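Putative uncharacterized protein (Lodderomyces elongisporus, PDB 4IVF) is a glutathione S-transferase homologue that binds two glutathione molecules per subunit and probably catalyses thiol chemistry with this tripeptide. Local coordinates at residues F[22-25]-F[26-29]; F[177-180]-F[181-184]; F[199-202]-F[203-206]; F[214-217]-F[218-222]. All coordinates share one frame; numbering follows the deposited sequence.

Contact 1: F[22-25]-F[26-29]; sequences SIFL and EVLG
L28 lies over one face of the F24 ring, one turn further along helix 16-27, and this pair is the tight part of the contact. L28 CG stands 4.0 Å above the ring plane and over its centre. Of its two methyls, L28 CD1 makes a CH-pi contact, 4.1 Å from the centroid of the F24 ring, while CD2 reaches the ring at CZ. The ring meets the leucine because F24 CG is set opposite the backbone N (chi1 -158°), which swings it forward along the helix. A second apolar pair is looser: I23 CG2 and V27 CG2 are 4.2 Å apart. V27 CG2 also rests on the carbonyl oxygen of I23, and V27 CB comes to the F24 ring obliquely.

The backbone repeat runs under these side chains, with V27 N bonded to I23 O and L28 N to F24 O, both at 2.9 Å. On the more open side chi1 of E26 (-69°) keeps CG beside its own backbone N and 3.2 Å from S22 O; the chain then bends, and OE2 finds its hydrogen bond at the hydroxyl of Y32. The turn finishes at exposed G29, whose positive phi (69°) belongs to a Schellman motif; G29 N bonds to E26 O at 3.1 Å.

The helix is the crossover of the beta-alpha-beta unit formed with strands 8-12 and 32-36 in the thioredoxin-like domain. F24, L25 and L28 lean on L85 of helix 78-89, whereas I23 and V27 turn to helices 176-185 and 212-217.

Contact 2: F[177-180]-F[181-184]; sequences ADFA and LLGW. With GSH (glutathione), chain T.
F179 and L182, three residues apart on helix 176-185, meet obliquely: the leucine methyl CD2 comes to within 4.3 Å of F179 CD1. A chi1 near 180° (-177°) carries L182 CG to the side of its carbonyl carbon. L181 departs in another direction, with its CB near A177 O and its branched end running away to Y151 and F154 of helix 137-159. W184 is turned differently again, and the edge of its indole faces A180 O close to the ring plane.

Beneath them L181 N bonds to A177 O at 3.1 Å and L182 N to D178 O at 3.0 Å. The next step is weaker, for G183 N has only long bonds to the carbonyl oxygens of F179 and A180. D178 OD1 accepts T175 N, an arm of the N-capping box known from this helix in glutathione transferases.

The six-membered ring of W184 borders glutathione. CZ2 is 3.4 Å from the ligand's O31, which lies obliquely to the indole, CH2 is 3.7 Å from its CB2, and its C2 lies in plane at the edge. W184 NE1 is bonded to N17 OD1, while N17 ND2 hydrogen-bonds the same glutathione, together with R57 and R142 of the second subunit. The indole thus borders the ligand directly, and its bond is consistent with W184 fixing the rotation of the N17 amide.

Contact 3: F[199-202]-F[203-206]; sequences PLLG and KWYD
L201 and W204 lie side by side and point the same way, and their touch is the apolar part of this helical turn. L201 CD2 is 3.9 Å from W204 CE3 at the six-membered ring of the indole. W204 has its ring thrown to the carbonyl side (chi1 164°), an arrangement that also brings the indole edge up to the carbonyl of L201: O lies in the ring plane, 3.5 Å from CE3.

Main-chain hydrogen bonds form the second group. K203 N reaches P199 O at 3.2 Å, W204 N reaches L200 O at 3.0 Å in an almost straight bond (170° at the hydrogen), and D206 N reaches G202 O. P199 opens the helix, and in its first turn the amides of L200 and L201 are each taken by one carboxylate oxygen of E155, from helix 137-159.

Polar side chains behave differently. D206 folds back over G202, with OD2 3.0 Å from G202 O; these two acceptors are not hydrogen-bonded, and so tight a fit makes the exact placement of the exposed carboxylate doubtful. K203 runs alongside the carbonyl of P199, CG 3.6 Å from O, before its end leads away. W204 instead sends its polar edge inward, where NE1 donates to D178 OD2.

A buried apolar side and a charged outer side make this an amphipathic helix of the all-helical C-terminal domain of the glutathione transferase fold, joined to helices 137-159 and 176-185 and lying apart from the glutathione sites.

Contact 4: F[214-217]-F[218-222]; sequences VQKG and FEVPP
V214 CG1 comes to the CD2-CE2 margin of the F218 ring, 3.6 Å from each of these atoms, with the two side chains alongside each other and pointing the same way. The carbonyl oxygen of V214 and the carbonyl carbon of G217 approach the ring obliquely. From outside the segments, Y186 stacks with F218 and Y19 meets it edge to face. A second flat group, the E219 carboxylate, is drawn back along the helix end: CD is 3.3 Å from Q215 O. K216 crosses this side chain at about a right angle, and its NZ stays 4.7 Å from E219 OE1, where opposite charges may attract weakly, without contact.

The backbone changes course here. F218 N still makes a helical bond to V214 O (3.0 Å). E219 N then bonds to K216 O at 2.8 Å, and V220 N to G217 O at 3.2 Å, closing a type I turn; this last donor stands well above the carbonyl plane, 69° out of it. G217 O receives S22 OG as a second donor. V220 CG2 rests on K216 O, and a cis peptide leads into P221.

Helix 212-217 thereby ends between the two domains: V214 and F218 wedge between I23 of helix 16-27 and L182 of helix 176-185, while V220 lies on Y32 and V34 of strand 32-36.

How the contacts relate
The centre of contact 2 lies 12 Å from that of contact 1, 13 Å from contact 3 and 14 Å from contact 4, and it touches all three. Toward contact 1 the rings of F24 and F179 meet, CD1 to CD2 3.6 Å, across the domain interface. L182 CD1 packs on Y205 CD1 of contact 3 at 3.8 Å. Contacts 1 and 4 meet directly, with I23 CD1 3.6 Å from F218 CZ. Contacts 1 and 3 do not touch, their nearest atoms being about 9 Å apart. Glutathione borders contact 2 at W184; a bound glutathione lies about 11 Å from the S22 side chain and about 12 Å from that of F218.

Contact 1: F[22-25]-F[26-29]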
loop_
_atom_site.group_PDB
_atom_site.type_symbol
_atom_site.label_atom_id
_atom_site.label_comp_id
_atom_site.label_asym_id
_atom_site.label_seq_id
_atom_site.Cartn_x
_atom_site.Cartn_y
_atom_site.Cartn_z
ATOM N N SER F 22 -15.232 1.434 7.288
ATOM C CA SER F 22 -16.466 1.734 8.014
ATOM C C SER F 22 -16.235 2.833 9.058
ATOM O O SER F 22 -17.078 3.706 9.244
ATOM C CB SER F 22 -17.069 0.485 8.655
ATOM O OG SER F 22 -16.246 -0.033 9.691
ATOM N N ILE F 23 -15.092 2.786 9.732
ATOM C CA ILE F 23 -14.699 3.883 10.617
ATOM C C ILE F 23 -14.565 5.222 9.868
ATOM O O ILE F 23 -15.079 6.244 10.326
ATOM C CB ILE F 23 -13.390 3.580 11.364
ATOM C CG1 ILE F 23 -13.606 2.444 12.370
ATOM C CG2 ILE F 23 -12.884 4.832 12.088
ATOM C CD1 ILE F 23 -12.338 1.886 12.924
ATOM N N PHE F 24 -13.885 5.235 8.724
ATOM C CA PHE F 24 -13.702 6.514 8.034
ATOM C C PHE F 24 -15.016 7.085 7.524
ATOM O O PHE F 24 -15.242 8.291 7.612
ATOM C CB PHE F 24 -12.679 6.456 6.903
ATOM C CG PHE F 24 -12.106 7.795 6.565
ATOM C CD1 PHE F 24 -11.712 8.661 7.581
ATOM C CD2 PHE F 24 -11.961 8.200 5.253
ATOM C CE1 PHE F 24 -11.186 9.919 7.287
ATOM C CE2 PHE F 24 -11.439 9.444 4.945
ATOM C CZ PHE F 24 -11.046 10.314 5.968
ATOM N N LEU F 25 -15.885 6.217 7.005
ATOM C CA LEU F 25 -17.206 6.651 6.572
ATOM C C LEU F 25 -17.981 7.284 7.728
ATOM O O LEU F 25 -18.629 8.316 7.554
ATOM C CB LEU F 25 -17.996 5.490 5.958
ATOM C CG LEU F 25 -17.505 4.963 4.603
ATOM C CD1 LEU F 25 -18.170 3.623 4.259
ATOM C CD2 LEU F 25 -17.766 5.980 3.495
ATOM N N GLU F 26 -17.914 6.665 8.904
ATOM C CA GLU F 26 -18.615 7.190 10.075
ATOM C C GLU F 26 -18.039 8.550 10.504
ATOM O O GLU F 26 -18.780 9.474 10.838
ATOM C CB GLU F 26 -18.550 6.198 11.237
ATOM C CG GLU F 26 -19.366 4.924 11.034
ATOM C CD GLU F 26 -20.867 5.174 11.031
ATOM O OE1 GLU F 26 -21.301 6.274 11.437
ATOM O OE2 GLU F 26 -21.619 4.266 10.625
ATOM N N VAL F 27 -16.715 8.656 10.483
ATOM C CA VAL F 27 -16.035 9.894 10.816
ATOM C C VAL F 27 -16.471 11.010 9.870
ATOM O O VAL F 27 -16.713 12.130 10.300
ATOM C CB VAL F 27 -14.507 9.712 10.764
ATOM C CG1 VAL F 27 -13.801 11.059 10.737
ATOM C CG2 VAL F 27 -14.041 8.897 11.953
ATOM N N LEU F 28 -16.599 10.690 8.584
ATOM C CA LEU F 28 -16.965 11.692 7.584
ATOM C C LEU F 28 -18.461 12.012 7.564
ATOM O O LEU F 28 -18.890 12.906 6.840
ATOM C CB LEU F 28 -16.532 11.249 6.188
ATOM C CG LEU F 28 -15.053 11.180 5.836
ATOM C CD1 LEU F 28 -14.906 10.530 4.469
ATOM C CD2 LEU F 28 -14.465 12.539 5.831
ATOM N N GLY F 29 -19.252 11.271 8.340
ATOM C CA GLY F 29 -20.689 11.505 8.410
ATOM C C GLY F 29 -21.455 11.149 7.144
ATOM O O GLY F 29 -22.450 11.791 6.815
#

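Contact 2: F[177-180]-F[181-184]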
loop_
_atom_site.group_PDB
_atom_site.type_symbol
_atom_site.label_atom_id
_atom_site.label_comp_id
_atom_site.label_asym_id
_atom_site.label_seq_id
_atom_site.Cartn_x
_atom_site.Cartn_y
_atom_site.Cartn_z
ATOM N N ALA F 177 -4.180 8.054 7.494
ATOM C CA ALA F 177 -3.082 7.219 7.951
ATOM C C ALA F 177 -3.379 6.670 9.349
ATOM O O ALA F 177 -3.172 5.492 9.614
ATOM C CB ALA F 177 -1.764 7.983 7.921
ATOM N N ASP F 178 -3.893 7.517 10.233
ATOM C CA ASP F 178 -4.288 7.062 11.567
ATOM C C ASP F 178 -5.430 6.046 11.488
ATOM O O ASP F 178 -5.418 5.021 12.164
ATOM C CB ASP F 178 -4.718 8.243 12.440
ATOM C CG ASP F 178 -3.653 9.314 12.544
ATOM O OD1 ASP F 178 -3.590 10.187 11.655
ATOM O OD2 ASP F 178 -2.873 9.281 13.513
ATOM N N PHE F 179 -6.431 6.336 10.672
ATOM C CA PHE F 179 -7.576 5.444 10.607
ATOM C C PHE F 179 -7.210 4.097 10.007
ATOM O O PHE F 179 -7.722 3.073 10.435
ATOM C CB PHE F 179 -8.751 6.122 9.916
ATOM C CG PHE F 179 -9.279 7.299 10.685
ATOM C CD1 PHE F 179 -9.856 7.116 11.931
ATOM C CD2 PHE F 179 -9.162 8.587 10.187
ATOM C CE1 PHE F 179 -10.334 8.189 12.665
ATOM C CE2 PHE F 179 -9.627 9.665 10.908
ATOM C CZ PHE F 179 -10.218 9.468 12.160
ATOM N N ALA F 180 -6.284 4.101 9.056
ATOM C CA ALA F 180 -5.738 2.865 8.493
ATOM C C ALA F 180 -5.059 2.010 9.551
ATOM O O ALA F 180 -5.324 0.807 9.651
ATOM C CB ALA F 180 -4.759 3.174 7.357
ATOM N N LEU F 181 -4.166 2.621 10.325
ATOM C CA LEU F 181 -3.434 1.889 11.357
ATOM C C LEU F 181 -4.394 1.328 12.417
ATOM O O LEU F 181 -4.233 0.204 12.911
ATOM C CB LEU F 181 -2.371 2.794 12.006
ATOM C CG LEU F 181 -1.554 2.113 13.113
ATOM C CD1 LEU F 181 -0.758 0.952 12.551
ATOM C CD2 LEU F 181 -0.644 3.096 13.833
ATOM N N LEU F 182 -5.408 2.119 12.737
ATOM C CA LEU F 182 -6.364 1.801 13.794
ATOM C C LEU F 182 -7.090 0.464 13.570
ATOM O O LEU F 182 -7.339 -0.284 14.517
ATOM C CB LEU F 182 -7.381 2.941 13.910
ATOM C CG LEU F 182 -8.437 2.855 15.003
ATOM C CD1 LEU F 182 -7.771 2.718 16.368
ATOM C CD2 LEU F 182 -9.359 4.065 14.955
ATOM N N GLY F 183 -7.436 0.170 12.319
ATOM C CA GLY F 183 -8.138 -1.064 12.011
ATOM C C GLY F 183 -7.345 -2.271 12.479
ATOM O O GLY F 183 -7.912 -3.188 13.054
ATOM N N TRP F 184 -6.031 -2.246 12.246
ATOM C CA TRP F 184 -5.130 -3.350 12.568
ATOM C C TRP F 184 -4.617 -3.343 13.997
ATOM O O TRP F 184 -4.322 -4.406 14.562
ATOM C CB TRP F 184 -3.947 -3.370 11.603
ATOM C CG TRP F 184 -4.290 -4.044 10.298
ATOM C CD1 TRP F 184 -4.757 -3.451 9.161
ATOM C CD2 TRP F 184 -4.201 -5.444 10.016
ATOM N NE1 TRP F 184 -4.968 -4.401 8.181
ATOM C CE2 TRP F 184 -4.633 -5.632 8.682
ATOM C CE3 TRP F 184 -3.784 -6.559 10.757
ATOM C CZ2 TRP F 184 -4.659 -6.890 8.073
ATOM C CZ3 TRP F 184 -3.819 -7.819 10.150
ATOM C CH2 TRP F 184 -4.257 -7.971 8.823
HETATM N N1 GSH T . -5.984 -15.088 1.680
HETATM C CA1 GSH T . -5.675 -15.040 3.088
HETATM C C1 GSH T . -4.662 -16.054 3.412
HETATM O O11 GSH T . -4.132 -16.721 2.494
HETATM O O12 GSH T . -4.310 -16.245 4.596
HETATM C CB1 GSH T . -6.935 -15.175 3.949
HETATM C CG1 GSH T . -6.800 -14.397 5.206
HETATM C CD1 GSH T . -6.862 -12.885 4.981
HETATM O OE1 GSH T . -7.412 -12.399 3.981
HETATM N N2 GSH T . -6.253 -11.937 5.986
HETATM C CA2 GSH T . -6.312 -10.502 5.757
HETATM C C2 GSH T . -4.933 -9.983 5.456
HETATM O O2 GSH T . -3.957 -10.525 5.955
HETATM C CB2 GSH T . -6.791 -9.823 6.959
HETATM S SG2 GSH T . -8.332 -10.491 7.478
HETATM N N3 GSH T . -4.741 -8.831 4.591
HETATM C CA3 GSH T . -3.392 -8.367 4.339
HETATM C C3 GSH T . -3.373 -6.900 4.170
HETATM O O31 GSH T . -4.224 -6.168 4.733
HETATM O O32 GSH T . -2.484 -6.390 3.433
#

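Contact 3: F[199-202]-F[203-206]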
loop_
_atom_site.group_PDB
_atom_site.type_symbol
_atom_site.label_atom_id
_atom_site.label_comp_id
_atom_site.label_asym_id
_atom_site.label_seq_id
_atom_site.Cartn_x
_atom_site.Cartn_y
_atom_site.Cartn_z
ATOM N N PRO F 199 4.131 3.470 24.531
ATOM C CA PRO F 199 3.263 4.344 25.331
ATOM C C PRO F 199 2.578 5.446 24.525
ATOM O O PRO F 199 1.427 5.764 24.805
ATOM C CB PRO F 199 4.212 4.914 26.402
ATOM C CG PRO F 199 5.582 4.751 25.829
ATOM C CD PRO F 199 5.535 3.506 24.985
ATOM N N LEU F 200 3.257 6.006 23.531
ATOM C CA LEU F 200 2.621 6.995 22.671
ATOM C C LEU F 200 1.474 6.378 21.848
ATOM O O LEU F 200 0.391 6.951 21.766
ATOM C CB LEU F 200 3.643 7.670 21.756
ATOM C CG LEU F 200 4.789 8.441 22.422
ATOM C CD1 LEU F 200 5.620 9.083 21.352
ATOM C CD2 LEU F 200 4.272 9.489 23.405
ATOM N N LEU F 201 1.711 5.217 21.250
ATOM C CA LEU F 201 0.641 4.499 20.547
ATOM C C LEU F 201 -0.534 4.192 21.480
ATOM O O LEU F 201 -1.697 4.361 21.103
ATOM C CB LEU F 201 1.165 3.208 19.933
ATOM C CG LEU F 201 1.880 3.283 18.587
ATOM C CD1 LEU F 201 2.443 1.917 18.237
ATOM C CD2 LEU F 201 0.926 3.753 17.490
ATOM N N GLY F 202 -0.219 3.742 22.696
ATOM C CA GLY F 202 -1.224 3.475 23.706
ATOM C C GLY F 202 -2.166 4.637 23.956
ATOM O O GLY F 202 -3.362 4.436 24.086
ATOM N N LYS F 203 -1.637 5.858 24.033
ATOM C CA LYS F 203 -2.472 7.044 24.255
ATOM C C LYS F 203 -3.269 7.399 23.002
ATOM O O LYS F 203 -4.451 7.749 23.068
ATOM C CB LYS F 203 -1.610 8.247 24.660
ATOM C CG LYS F 203 -0.981 8.170 26.036
ATOM C CD LYS F 203 0.129 9.214 26.173
ATOM C CE LYS F 203 0.419 9.561 27.629
ATOM N NZ LYS F 203 0.239 11.028 27.935
ATOM N N TRP F 204 -2.588 7.329 21.866
ATOM C CA TRP F 204 -3.188 7.553 20.560
ATOM C C TRP F 204 -4.347 6.569 20.351
ATOM O O TRP F 204 -5.463 6.964 19.981
ATOM C CB TRP F 204 -2.099 7.387 19.493
ATOM C CG TRP F 204 -2.565 7.203 18.071
ATOM C CD1 TRP F 204 -2.761 8.176 17.143
ATOM C CD2 TRP F 204 -2.838 5.959 17.413
ATOM N NE1 TRP F 204 -3.158 7.621 15.950
ATOM C CE2 TRP F 204 -3.220 6.262 16.092
ATOM C CE3 TRP F 204 -2.813 4.614 17.821
ATOM C CZ2 TRP F 204 -3.574 5.274 15.167
ATOM C CZ3 TRP F 204 -3.179 3.635 16.902
ATOM C CH2 TRP F 204 -3.543 3.971 15.592
ATOM N N TYR F 205 -4.089 5.294 20.630
ATOM C CA TYR F 205 -5.120 4.262 20.526
ATOM C C TYR F 205 -6.305 4.533 21.460
ATOM O O TYR F 205 -7.465 4.503 21.036
ATOM C CB TYR F 205 -4.516 2.880 20.815
ATOM C CG TYR F 205 -5.484 1.721 20.607
ATOM C CD1 TYR F 205 -5.858 1.323 19.329
ATOM C CD2 TYR F 205 -6.013 1.031 21.683
ATOM C CE1 TYR F 205 -6.734 0.272 19.130
ATOM C CE2 TYR F 205 -6.875 -0.021 21.495
ATOM C CZ TYR F 205 -7.243 -0.392 20.211
ATOM O OH TYR F 205 -8.111 -1.437 20.019
ATOM N N ASP F 206 -6.007 4.806 22.727
ATOM C CA ASP F 206 -7.052 5.067 23.718
ATOM C C ASP F 206 -7.896 6.283 23.330
ATOM O O ASP F 206 -9.114 6.306 23.550
ATOM C CB ASP F 206 -6.466 5.267 25.132
ATOM C CG ASP F 206 -5.781 4.017 25.679
ATOM O OD1 ASP F 206 -6.083 2.896 25.205
ATOM O OD2 ASP F 206 -4.932 4.161 26.595
#

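Contact 4: F[214-217]-F[218-222]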
loop_
_atom_site.group_PDB
_atom_site.type_symbol
_atom_site.label_atom_id
_atom_site.label_comp_id
_atom_site.label_asym_id
_atom_site.label_seq_id
_atom_site.Cartn_x
_atom_site.Cartn_y
_atom_site.Cartn_z
ATOM N N VAL F 214 -15.697 6.054 15.892
ATOM C CA VAL F 214 -14.787 4.913 15.827
ATOM C C VAL F 214 -15.489 3.680 16.389
ATOM O O VAL F 214 -15.498 2.620 15.764
ATOM C CB VAL F 214 -13.468 5.179 16.585
ATOM C CG1 VAL F 214 -12.733 3.886 16.850
ATOM C CG2 VAL F 214 -12.582 6.150 15.796
ATOM N N GLN F 215 -16.090 3.840 17.564
ATOM C CA GLN F 215 -16.817 2.768 18.209
ATOM C C GLN F 215 -17.885 2.195 17.283
ATOM O O GLN F 215 -18.105 0.995 17.265
ATOM C CB GLN F 215 -17.463 3.276 19.493
ATOM C CG GLN F 215 -16.490 3.855 20.503
ATOM C CD GLN F 215 -17.207 4.536 21.642
ATOM O OE1 GLN F 215 -18.419 4.391 21.785
ATOM N NE2 GLN F 215 -16.470 5.292 22.457
ATOM N N LYS F 216 -18.531 3.060 16.505
ATOM C CA LYS F 216 -19.582 2.637 15.589
ATOM C C LYS F 216 -19.008 1.846 14.411
ATOM O O LYS F 216 -19.496 0.768 14.094
ATOM C CB LYS F 216 -20.395 3.838 15.101
ATOM C CG LYS F 216 -21.449 3.501 14.043
ATOM C CD LYS F 216 -22.508 2.563 14.580
ATOM C CE LYS F 216 -23.502 2.202 13.505
ATOM N NZ LYS F 216 -24.418 1.101 13.946
ATOM N N GLY F 217 -17.956 2.375 13.788
ATOM C CA GLY F 217 -17.278 1.694 12.698
ATOM C C GLY F 217 -16.778 0.305 13.075
ATOM O O GLY F 217 -16.771 -0.616 12.249
ATOM N N PHE F 218 -16.363 0.143 14.326
ATOM C CA PHE F 218 -15.928 -1.168 14.805
ATOM C C PHE F 218 -17.102 -2.145 14.993
ATOM O O PHE F 218 -16.891 -3.341 15.121
ATOM C CB PHE F 218 -15.120 -1.041 16.100
ATOM C CG PHE F 218 -13.650 -0.783 15.876
ATOM C CD1 PHE F 218 -12.902 -1.616 15.056
ATOM C CD2 PHE F 218 -13.023 0.298 16.481
ATOM C CE1 PHE F 218 -11.560 -1.373 14.839
ATOM C CE2 PHE F 218 -11.669 0.542 16.281
ATOM C CZ PHE F 218 -10.939 -0.287 15.465
ATOM N N GLU F 219 -18.326 -1.631 15.008
ATOM C CA GLU F 219 -19.514 -2.481 15.090
ATOM C C GLU F 219 -20.138 -2.723 13.708
ATOM O O GLU F 219 -21.277 -3.170 13.601
ATOM C CB GLU F 219 -20.543 -1.865 16.040
ATOM C CG GLU F 219 -20.018 -1.617 17.450
ATOM C CD GLU F 219 -20.872 -0.616 18.231
ATOM O OE1 GLU F 219 -21.845 -0.077 17.657
ATOM O OE2 GLU F 219 -20.570 -0.365 19.420
ATOM N N VAL F 220 -19.375 -2.436 12.658
ATOM C CA VAL F 220 -19.854 -2.544 11.282
ATOM C C VAL F 220 -18.952 -3.434 10.426
ATOM O O VAL F 220 -17.819 -3.068 10.126
ATOM C CB VAL F 220 -19.942 -1.157 10.610
ATOM C CG1 VAL F 220 -20.279 -1.302 9.120
ATOM C CG2 VAL F 220 -20.970 -0.280 11.323
ATOM N N PRO F 221 -19.448 -4.616 10.035
ATOM C CA PRO F 221 -20.713 -5.208 10.491
ATOM C C PRO F 221 -20.606 -5.716 11.937
ATOM O O PRO F 221 -19.490 -5.855 12.441
ATOM C CB PRO F 221 -20.954 -6.357 9.493
ATOM C CG PRO F 221 -19.642 -6.638 8.879
ATOM C CD PRO F 221 -18.841 -5.370 8.924
ATOM N N PRO F 222 -21.750 -5.946 12.604
ATOM C CA PRO F 222 -21.796 -6.263 14.037
ATOM C C PRO F 222 -20.969 -7.465 14.432
ATOM O O PRO F 222 -20.890 -8.437 13.691
ATOM C CB PRO F 222 -23.273 -6.582 14.278
ATOM C CG PRO F 222 -23.993 -5.855 13.221
ATOM C CD PRO F 222 -23.101 -5.833 12.023
#